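Local atomic coordinates of inositol-1-monophosphatase (Nostoc sp., PDB entry 5ZHH), a protein that probably hydrolyses inositol monophosphates to inositol and free phosphate, as a member of the metal-dependent inositol monophosphatase family. Residues 145-151 against 249-255; 154-160 against 202-208; 4-8 against 129-134. One frame throughout, in Å; residues are numbered along the deposited sequence.

Interaction 2 is the core contact of the three: two neighbouring parallel strands of the five-strand sheet, every touching residue buried, with backbone bonds, a threonine on a tryptophan face and an aspartate at one end. Interaction 1 lies next to it at the surface, where the loop 145-151 meets the turn leading into helix 253-261 through an asparagine amide and water. The two are joined directly, because S146 and T148 both reach D204 with their hydroxyls. Interaction 3 stands apart, its centre about 25 Å from the centre of either of the others, and belongs to the eight-strand sheet; there helix 3-25 packs on strand 126-131 through leucines and alanines, partly buried, with no direct hydrogen bond between 4-8 and 129-134.

Interaction 1 of 3, residues 145-151 against 249-255; sequences VSDTSEL and NGSIHDN
N249 plugs into the bend of 145-151, and its side chain can be followed atom by atom. N249 CB lies 3.7 Å from V145 CB. At the next bond CG sits between the backbone N and the carbonyl carbon (chi1 64°), which turns the amide toward S146 and T148. N249 OD1 looks back into its own segment and accepts a hydrogen bond from I252 N at 3.0 Å, the Asx motif that leads into helix 253-261, with a weak second bond from S251 N. N249 ND2 spends both its hydrogens across the contact: one goes to S146 OG at 2.9 Å, close to the amide plane, the other to a lone pair of T148 O, also 2.9 Å away. I252 CG2 comes up against the same carbonyl, 3.3 Å from T148 O, while L151 CD1 touches I252 CD1 more loosely. A water also links the two segments, donating to S146 O and N249 O and accepting from S251 OG. The hydroxyls of S146 and T148 in turn meet D204 OD1. With both amide hydrogens and the amide oxygen engaged, the N249 side chain has its rotation fixed; turned over, it would set oxygen against T148 O.

Interaction 2 of 3, residues 154-160 against 202-208; sequences SLLVTGF and RVDGYWE
T158 sits over one face of the W207 indole, its CB 3.6 Å from the centroid of the six-membered ring and only 6° off the ring normal, a CH-pi contact. With OG1 anti to the backbone N (chi1 -167°), the hydroxyl rests above the ring system and bonds to the tryptophan's own carbonyl, T158 OG1 to W207 O 2.6 Å, tilted out of the carbonyl plane. N171 holds both partners from outside, taking W207 NE1 and meeting T158 OG1. L156 crosses the same indole at about a right angle, L156 CD1 3.9 Å from W207 CZ3.

V157 and Y206 point to the opposite face of the sheet and cross obliquely: V157 CG1 meets Y206 CB at 3.7 Å, and V157 O lies at the ring edge near its plane. The Y206 hydroxyl is tied to E208, Y206 OH to E208 OE1 2.5 Å, near the carboxylate plane. E208 OE2 comes to 3.2 Å from G159 CA, where a CB would clash.

Within the sheet, V157 brackets Y206 in parallel register: V157 N donates to G205 O at 3.1 Å, and V157 O takes a weak bond from W207 N. At the other end D204 closes on L155 twice, D204 N giving to L155 O while D204 OD2 receives L155 N at 2.8 Å on its anti side. OD1 is taken up by the hydroxyls of loop 145-151.

Helix 172-181 covers the tryptophan face and helix 191-199 the V157 and Y206 face. Strands 156-158 and 205-208, 20° apart, are thus interior parallel strands of a helix-flanked sheet; chain 156-186, strand, helix and parallel neighbouring strand, makes a beta-alpha-beta crossover, consistent with the layered alpha-beta fold of inositol monophosphatases.

Interaction 3 of 3, residues 4-8 against 129-134; sequences LQTFL and RGAAGL
Helix 4-8 and strand 129-131 run nearly antiparallel, at 153°, their axes approaching to 8.9 Å, with L4 and L8 facing A131 at the end of the strand. The two leucines are one turn apart, joined by the backbone bond from L8 N to L4 O; past A131 the chain turns, and L134 folds back over the helix. L4 CD1 touches A132 CB at 3.7 Å, and L134 CD1 covers the L4-Q5 peptide, 4.1 Å from L4 CB and 3.6 Å from Q5 OE1. L8, with CG anti to the backbone N (chi1 177°), splits its methyls: L8 CD1 goes to G130 O and R129 CB, L8 CD2 to A131 CB at 4.2 Å and to R129 NH2 at 3.9 Å, across the arginine at about a right angle. Cutting L8 back to an alanine would probably open a gap beside A131 and leave the arginine side chain freer to shift. Next to this apolar patch one water accepts from Q5 NE2 and, in the guanidinium plane, from R129 NH2 at 2.7 Å. Between 4-8 and 129-134 the contact is methyl packing plus this water, which mediates between two donors that cannot bond each other, while T12, a turn further along the helix, holds R129 NE directly.

Interaction 1 of 3, residues 145-151 against 249-255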
loop_
_atom_site.group_PDB
_atom_site.type_symbol
_atom_site.label_atom_id
_atom_site.label_comp_id
_atom_site.label_asym_id
_atom_site.label_seq_id
_atom_site.Cartn_x
_atom_site.Cartn_y
_atom_site.Cartn_z
ATOM N N VAL A 145 -16.340 -7.233 -16.908
ATOM C CA VAL A 145 -15.574 -7.516 -18.125
ATOM C C VAL A 145 -15.550 -6.284 -19.029
ATOM O O VAL A 145 -16.353 -5.351 -18.894
ATOM C CB VAL A 145 -16.133 -8.738 -18.875
ATOM C CG1 VAL A 145 -16.049 -10.000 -18.019
ATOM C CG2 VAL A 145 -17.557 -8.480 -19.338
ATOM N N SER A 146 -14.621 -6.306 -19.987
ATOM C CA SER A 146 -14.466 -5.235 -20.956
ATOM C C SER A 146 -15.582 -5.271 -22.002
ATOM O O SER A 146 -16.344 -6.235 -22.119
ATOM C CB SER A 146 -13.112 -5.346 -21.647
ATOM O OG SER A 146 -13.086 -6.496 -22.474
ATOM N N ASP A 147 -15.646 -4.209 -22.803
ATOM C CA ASP A 147 -16.625 -4.084 -23.872
ATOM C C ASP A 147 -16.046 -4.423 -25.225
ATOM O O ASP A 147 -16.767 -4.360 -26.224
ATOM C CB ASP A 147 -17.222 -2.674 -23.910
ATOM C CG ASP A 147 -18.120 -2.374 -22.726
ATOM O OD1 ASP A 147 -18.884 -3.273 -22.318
ATOM O OD2 ASP A 147 -18.073 -1.225 -22.206
ATOM N N THR A 148 -14.763 -4.781 -25.278
ATOM C CA THR A 148 -14.093 -5.041 -26.544
ATOM C C THR A 148 -14.867 -6.069 -27.361
ATOM O O THR A 148 -15.180 -7.162 -26.878
ATOM C CB THR A 148 -12.671 -5.542 -26.292
ATOM O OG1 THR A 148 -12.006 -4.652 -25.385
ATOM C CG2 THR A 148 -11.894 -5.614 -27.601
ATOM N N SER A 149 -15.168 -5.709 -28.607
ATOM C CA SER A 149 -15.948 -6.554 -29.493
ATOM C C SER A 149 -15.190 -7.036 -30.722
ATOM O O SER A 149 -15.654 -7.980 -31.370
ATOM C CB SER A 149 -17.229 -5.824 -29.939
ATOM O OG SER A 149 -16.942 -4.583 -30.562
ATOM N N GLU A 150 -14.073 -6.406 -31.083
ATOM C CA GLU A 150 -13.289 -6.787 -32.251
ATOM C C GLU A 150 -12.014 -7.492 -31.805
ATOM O O GLU A 150 -11.301 -6.997 -30.923
ATOM C CB GLU A 150 -12.935 -5.565 -33.094
ATOM C CG GLU A 150 -14.135 -4.806 -33.611
ATOM C CD GLU A 150 -13.736 -3.525 -34.307
ATOM O OE1 GLU A 150 -12.808 -3.569 -35.143
ATOM O OE2 GLU A 150 -14.321 -2.467 -33.990
ATOM N N LEU A 151 -11.710 -8.621 -32.445
ATOM C CA LEU A 151 -10.495 -9.353 -32.112
ATOM C C LEU A 151 -9.252 -8.510 -32.378
ATOM O O LEU A 151 -8.304 -8.524 -31.585
ATOM C CB LEU A 151 -10.452 -10.665 -32.899
ATOM C CG LEU A 151 -9.676 -11.853 -32.335
ATOM C CD1 LEU A 151 -10.008 -12.096 -30.873
ATOM C CD2 LEU A 151 -9.990 -13.099 -33.166
ATOM N N ASN A 249 -14.617 -11.932 -22.307
ATOM C CA ASN A 249 -15.622 -10.946 -21.925
ATOM C C ASN A 249 -16.996 -11.242 -22.507
ATOM O O ASN A 249 -17.938 -10.515 -22.188
ATOM C CB ASN A 249 -15.188 -9.532 -22.345
ATOM C CG ASN A 249 -15.063 -9.360 -23.864
ATOM O OD1 ASN A 249 -15.431 -10.238 -24.647
ATOM N ND2 ASN A 249 -14.541 -8.204 -24.281
ATOM N N GLY A 250 -17.143 -12.261 -23.351
ATOM C CA GLY A 250 -18.449 -12.560 -23.906
ATOM C C GLY A 250 -18.679 -11.945 -25.272
ATOM O O GLY A 250 -19.379 -12.527 -26.107
ATOM N N SER A 251 -18.149 -10.738 -25.490
ATOM C CA SER A 251 -18.338 -10.059 -26.770
ATOM C C SER A 251 -17.394 -10.564 -27.857
ATOM O O SER A 251 -17.787 -10.605 -29.027
ATOM C CB SER A 251 -18.189 -8.547 -26.587
ATOM O OG SER A 251 -19.065 -8.086 -25.569
ATOM N N ILE A 252 -16.161 -10.953 -27.517
ATOM C CA ILE A 252 -15.262 -11.530 -28.519
ATOM C C ILE A 252 -15.278 -13.055 -28.479
ATOM O O ILE A 252 -14.463 -13.693 -29.148
ATOM C CB ILE A 252 -13.812 -11.015 -28.395
ATOM C CG1 ILE A 252 -13.209 -11.380 -27.034
ATOM C CG2 ILE A 252 -13.720 -9.522 -28.696
ATOM C CD1 ILE A 252 -11.687 -11.316 -27.030
ATOM N N HIS A 253 -16.178 -13.655 -27.699
ATOM C CA HIS A 253 -16.117 -15.099 -27.487
ATOM C C HIS A 253 -16.231 -15.860 -28.803
ATOM O O HIS A 253 -15.435 -16.763 -29.079
ATOM C CB HIS A 253 -17.221 -15.543 -26.528
ATOM C CG HIS A 253 -16.910 -16.832 -25.838
ATOM N ND1 HIS A 253 -16.212 -16.888 -24.650
ATOM C CD2 HIS A 253 -17.137 -18.117 -26.204
ATOM C CE1 HIS A 253 -16.055 -18.152 -24.295
ATOM N NE2 HIS A 253 -16.599 -18.918 -25.224
ATOM N N ASP A 254 -17.222 -15.511 -29.629
ATOM C CA ASP A 254 -17.404 -16.220 -30.892
ATOM C C ASP A 254 -16.233 -15.983 -31.834
ATOM O O ASP A 254 -15.850 -16.885 -32.589
ATOM C CB ASP A 254 -18.721 -15.802 -31.550
ATOM C CG ASP A 254 -18.802 -14.304 -31.809
ATOM O OD1 ASP A 254 -18.108 -13.533 -31.105
ATOM O OD2 ASP A 254 -19.571 -13.895 -32.712
ATOM N N ASN A 255 -15.668 -14.773 -31.822
ATOM C CA ASN A 255 -14.550 -14.468 -32.709
ATOM C C ASN A 255 -13.306 -15.239 -32.292
ATOM O O ASN A 255 -12.597 -15.797 -33.136
ATOM C CB ASN A 255 -14.265 -12.969 -32.699
ATOM C CG ASN A 255 -15.461 -12.134 -33.132
ATOM O OD1 ASN A 255 -15.818 -11.168 -32.461
ATOM N ND2 ASN A 255 -16.075 -12.492 -34.252
HETATM O O HOH W 1 -18.463 -7.780 -23.067
HETATM O O HOH W 2 -18.204 -8.958 -31.592
#

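Interaction 2 of 3, residues 154-160 against 202-208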
loop_
_atom_site.group_PDB
_atom_site.type_symbol
_atom_site.label_atom_id
_atom_site.label_comp_id
_atom_site.label_asym_id
_atom_site.label_seq_id
_atom_site.Cartn_x
_atom_site.Cartn_y
_atom_site.Cartn_z
ATOM N N SER A 154 -8.312 -6.443 -29.401
ATOM C CA SER A 154 -8.329 -7.171 -28.146
ATOM C C SER A 154 -6.919 -7.393 -27.622
ATOM O O SER A 154 -5.940 -7.385 -28.368
ATOM C CB SER A 154 -9.026 -8.525 -28.322
ATOM O OG SER A 154 -10.397 -8.366 -28.647
ATOM N N LEU A 155 -6.838 -7.581 -26.308
ATOM C CA LEU A 155 -5.629 -8.017 -25.628
ATOM C C LEU A 155 -5.960 -9.346 -24.971
ATOM O O LEU A 155 -6.939 -9.439 -24.222
ATOM C CB LEU A 155 -5.171 -6.998 -24.578
ATOM C CG LEU A 155 -3.855 -7.311 -23.854
ATOM C CD1 LEU A 155 -2.675 -7.300 -24.818
ATOM C CD2 LEU A 155 -3.618 -6.337 -22.700
ATOM N N LEU A 156 -5.170 -10.369 -25.267
ATOM C CA LEU A 156 -5.433 -11.712 -24.777
ATOM C C LEU A 156 -4.287 -12.186 -23.893
ATOM O O LEU A 156 -3.261 -11.519 -23.748
ATOM C CB LEU A 156 -5.636 -12.687 -25.946
ATOM C CG LEU A 156 -6.666 -12.286 -27.005
ATOM C CD1 LEU A 156 -6.725 -13.380 -28.081
ATOM C CD2 LEU A 156 -8.034 -12.037 -26.413
ATOM N N VAL A 157 -4.481 -13.359 -23.291
ATOM C CA VAL A 157 -3.444 -13.996 -22.488
ATOM C C VAL A 157 -3.608 -15.504 -22.626
ATOM O O VAL A 157 -4.715 -16.007 -22.827
ATOM C CB VAL A 157 -3.512 -13.522 -21.008
ATOM C CG1 VAL A 157 -4.878 -13.825 -20.398
ATOM C CG2 VAL A 157 -2.373 -14.128 -20.163
ATOM N N THR A 158 -2.496 -16.228 -22.533
ATOM C CA THR A 158 -2.526 -17.679 -22.627
ATOM C C THR A 158 -1.356 -18.238 -21.832
ATOM O O THR A 158 -0.587 -17.496 -21.213
ATOM C CB THR A 158 -2.499 -18.162 -24.098
ATOM O OG1 THR A 158 -2.829 -19.555 -24.143
ATOM C CG2 THR A 158 -1.123 -17.965 -24.730
ATOM N N GLY A 159 -1.264 -19.564 -21.801
ATOM C CA GLY A 159 -0.193 -20.243 -21.101
ATOM C C GLY A 159 0.215 -21.497 -21.848
ATOM O O GLY A 159 -0.383 -21.857 -22.860
ATOM N N PHE A 160 1.241 -22.162 -21.320
ATOM C CA PHE A 160 1.832 -23.322 -21.973
ATOM C C PHE A 160 2.094 -24.381 -20.914
ATOM O O PHE A 160 2.597 -24.067 -19.830
ATOM C CB PHE A 160 3.108 -22.913 -22.727
ATOM C CG PHE A 160 2.864 -21.808 -23.714
ATOM C CD1 PHE A 160 2.410 -22.096 -24.999
ATOM C CD2 PHE A 160 3.009 -20.480 -23.342
ATOM C CE1 PHE A 160 2.149 -21.079 -25.897
ATOM C CE2 PHE A 160 2.745 -19.456 -24.238
ATOM C CZ PHE A 160 2.319 -19.756 -25.519
ATOM N N ARG A 202 -8.968 -6.273 -17.639
ATOM C CA ARG A 202 -7.590 -5.948 -17.995
ATOM C C ARG A 202 -7.147 -6.664 -19.266
ATOM O O ARG A 202 -6.230 -6.201 -19.950
ATOM C CB ARG A 202 -6.658 -6.308 -16.845
ATOM C CG ARG A 202 -6.787 -5.360 -15.643
ATOM C CD ARG A 202 -6.132 -5.966 -14.419
ATOM N NE ARG A 202 -6.289 -5.113 -13.241
ATOM C CZ ARG A 202 -5.751 -5.374 -12.054
ATOM N NH1 ARG A 202 -5.949 -4.545 -11.039
ATOM N NH2 ARG A 202 -5.022 -6.466 -11.881
ATOM N N VAL A 203 -7.753 -7.810 -19.567
ATOM C CA VAL A 203 -7.638 -8.458 -20.864
ATOM C C VAL A 203 -9.046 -8.800 -21.318
ATOM O O VAL A 203 -9.994 -8.790 -20.534
ATOM C CB VAL A 203 -6.750 -9.721 -20.831
ATOM C CG1 VAL A 203 -5.313 -9.357 -20.514
ATOM C CG2 VAL A 203 -7.266 -10.704 -19.808
ATOM N N ASP A 204 -9.174 -9.109 -22.604
ATOM C CA ASP A 204 -10.477 -9.401 -23.174
ATOM C C ASP A 204 -10.764 -10.888 -23.264
ATOM O O ASP A 204 -11.923 -11.266 -23.432
ATOM C CB ASP A 204 -10.586 -8.762 -24.562
ATOM C CG ASP A 204 -10.278 -7.281 -24.528
ATOM O OD1 ASP A 204 -10.948 -6.543 -23.760
ATOM O OD2 ASP A 204 -9.353 -6.856 -25.243
ATOM N N GLY A 205 -9.752 -11.735 -23.133
ATOM C CA GLY A 205 -9.960 -13.158 -23.297
ATOM C C GLY A 205 -8.716 -13.937 -22.943
ATOM O O GLY A 205 -7.599 -13.409 -22.950
ATOM N N TYR A 206 -8.933 -15.210 -22.642
ATOM C CA TYR A 206 -7.906 -16.111 -22.151
ATOM C C TYR A 206 -8.247 -17.507 -22.650
ATOM O O TYR A 206 -9.422 -17.881 -22.691
ATOM C CB TYR A 206 -7.835 -16.053 -20.613
ATOM C CG TYR A 206 -7.252 -17.282 -19.936
ATOM C CD1 TYR A 206 -5.906 -17.606 -20.064
ATOM C CD2 TYR A 206 -8.061 -18.120 -19.168
ATOM C CE1 TYR A 206 -5.379 -18.731 -19.435
ATOM C CE2 TYR A 206 -7.544 -19.244 -18.545
ATOM C CZ TYR A 206 -6.213 -19.543 -18.683
ATOM O OH TYR A 206 -5.705 -20.666 -18.074
ATOM N N TRP A 207 -7.235 -18.248 -23.095
ATOM C CA TRP A 207 -7.421 -19.650 -23.443
ATOM C C TRP A 207 -6.184 -20.422 -23.017
ATOM O O TRP A 207 -5.083 -19.871 -22.975
ATOM C CB TRP A 207 -7.694 -19.849 -24.944
ATOM C CG TRP A 207 -6.457 -19.903 -25.780
ATOM C CD1 TRP A 207 -5.799 -21.028 -26.214
ATOM C CD2 TRP A 207 -5.714 -18.787 -26.281
ATOM N NE1 TRP A 207 -4.699 -20.674 -26.959
ATOM C CE2 TRP A 207 -4.624 -19.306 -27.018
ATOM C CE3 TRP A 207 -5.871 -17.397 -26.191
ATOM C CZ2 TRP A 207 -3.687 -18.486 -27.647
ATOM C CZ3 TRP A 207 -4.938 -16.582 -26.814
ATOM C CH2 TRP A 207 -3.858 -17.132 -27.538
ATOM N N GLU A 208 -6.371 -21.701 -22.697
ATOM C CA GLU A 208 -5.232 -22.515 -22.295
ATOM C C GLU A 208 -5.619 -23.986 -22.336
ATOM O O GLU A 208 -6.789 -24.337 -22.155
ATOM C CB GLU A 208 -4.740 -22.130 -20.885
ATOM C CG GLU A 208 -3.402 -22.762 -20.544
ATOM C CD GLU A 208 -2.700 -22.114 -19.366
ATOM O OE1 GLU A 208 -3.309 -21.274 -18.659
ATOM O OE2 GLU A 208 -1.520 -22.454 -19.152
#

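Interaction 3 of 3, residues 4-8 against 129-134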
loop_
_atom_site.group_PDB
_atom_site.type_symbol
_atom_site.label_atom_id
_atom_site.label_comp_id
_atom_site.label_asym_id
_atom_site.label_seq_id
_atom_site.Cartn_x
_atom_site.Cartn_y
_atom_site.Cartn_z
ATOM N N LEU A 4 -24.623 -19.051 -0.256
ATOM C CA LEU A 4 -23.346 -18.899 -0.943
ATOM C C LEU A 4 -22.483 -17.836 -0.276
ATOM O O LEU A 4 -21.250 -17.912 -0.329
ATOM C CB LEU A 4 -23.573 -18.576 -2.418
ATOM C CG LEU A 4 -24.188 -19.757 -3.173
ATOM C CD1 LEU A 4 -24.431 -19.415 -4.639
ATOM C CD2 LEU A 4 -23.308 -20.988 -3.031
ATOM N N GLN A 5 -23.118 -16.821 0.318
ATOM C CA GLN A 5 -22.372 -15.775 1.010
ATOM C C GLN A 5 -21.581 -16.345 2.181
ATOM O O GLN A 5 -20.453 -15.919 2.445
ATOM C CB GLN A 5 -23.331 -14.686 1.489
ATOM C CG GLN A 5 -22.647 -13.491 2.122
ATOM C CD GLN A 5 -21.939 -12.632 1.094
ATOM O OE1 GLN A 5 -22.563 -12.136 0.155
ATOM N NE2 GLN A 5 -20.634 -12.445 1.267
ATOM N N THR A 6 -22.158 -17.314 2.895
ATOM C CA THR A 6 -21.428 -17.967 3.978
ATOM C C THR A 6 -20.195 -18.691 3.447
ATOM O O THR A 6 -19.109 -18.592 4.032
ATOM C CB THR A 6 -22.357 -18.938 4.710
ATOM O OG1 THR A 6 -23.378 -18.194 5.379
ATOM C CG2 THR A 6 -21.591 -19.769 5.737
ATOM N N PHE A 7 -20.341 -19.406 2.323
ATOM C CA PHE A 7 -19.190 -20.052 1.703
ATOM C C PHE A 7 -18.153 -19.026 1.280
ATOM O O PHE A 7 -16.951 -19.220 1.493
ATOM C CB PHE A 7 -19.633 -20.865 0.484
ATOM C CG PHE A 7 -20.573 -21.980 0.809
ATOM C CD1 PHE A 7 -20.483 -22.645 2.014
ATOM C CD2 PHE A 7 -21.551 -22.361 -0.093
ATOM C CE1 PHE A 7 -21.353 -23.680 2.318
ATOM C CE2 PHE A 7 -22.422 -23.398 0.203
ATOM C CZ PHE A 7 -22.325 -24.055 1.410
ATOM N N LEU A 8 -18.610 -17.921 0.688
ATOM C CA LEU A 8 -17.703 -16.890 0.199
ATOM C C LEU A 8 -16.959 -16.206 1.341
ATOM O O LEU A 8 -15.773 -15.869 1.205
ATOM C CB LEU A 8 -18.495 -15.875 -0.629
ATOM C CG LEU A 8 -17.716 -14.682 -1.172
ATOM C CD1 LEU A 8 -16.625 -15.170 -2.114
ATOM C CD2 LEU A 8 -18.644 -13.696 -1.868
ATOM N N ARG A 129 -13.223 -11.716 -5.676
ATOM C CA ARG A 129 -14.253 -12.504 -5.015
ATOM C C ARG A 129 -15.499 -12.556 -5.883
ATOM O O ARG A 129 -15.915 -11.540 -6.447
ATOM C CB ARG A 129 -14.595 -11.925 -3.630
ATOM C CG ARG A 129 -13.489 -12.121 -2.597
ATOM C CD ARG A 129 -13.643 -11.167 -1.420
ATOM N NE ARG A 129 -14.891 -11.329 -0.677
ATOM C CZ ARG A 129 -15.924 -10.498 -0.787
ATOM N NH1 ARG A 129 -15.850 -9.471 -1.622
ATOM N NH2 ARG A 129 -17.024 -10.684 -0.065
ATOM N N GLY A 130 -16.084 -13.743 -5.987
ATOM C CA GLY A 130 -17.309 -13.911 -6.741
ATOM C C GLY A 130 -18.075 -15.119 -6.263
ATOM O O GLY A 130 -17.491 -16.101 -5.797
ATOM N N ALA A 131 -19.397 -15.042 -6.378
ATOM C CA ALA A 131 -20.264 -16.168 -6.069
ATOM C C ALA A 131 -21.540 -16.024 -6.880
ATOM O O ALA A 131 -21.978 -14.909 -7.173
ATOM C CB ALA A 131 -20.581 -16.251 -4.569
ATOM N N ALA A 132 -22.130 -17.162 -7.243
ATOM C CA ALA A 132 -23.320 -17.170 -8.088
ATOM C C ALA A 132 -24.402 -16.259 -7.526
ATOM O O ALA A 132 -24.816 -16.403 -6.372
ATOM C CB ALA A 132 -23.849 -18.599 -8.224
ATOM N N GLY A 133 -24.832 -15.294 -8.338
ATOM C CA GLY A 133 -25.873 -14.370 -7.953
ATOM C C GLY A 133 -25.452 -13.277 -6.997
ATOM O O GLY A 133 -26.275 -12.416 -6.671
ATOM N N LEU A 134 -24.196 -13.268 -6.545
ATOM C CA LEU A 134 -23.737 -12.291 -5.572
ATOM C C LEU A 134 -22.793 -11.249 -6.154
ATOM O O LEU A 134 -22.437 -10.302 -5.444
ATOM C CB LEU A 134 -23.040 -12.995 -4.402
ATOM C CG LEU A 134 -23.932 -13.964 -3.621
ATOM C CD1 LEU A 134 -23.182 -14.518 -2.420
ATOM C CD2 LEU A 134 -25.232 -13.283 -3.202
HETATM O O HOH W 3 -19.626 -9.857 -0.064
#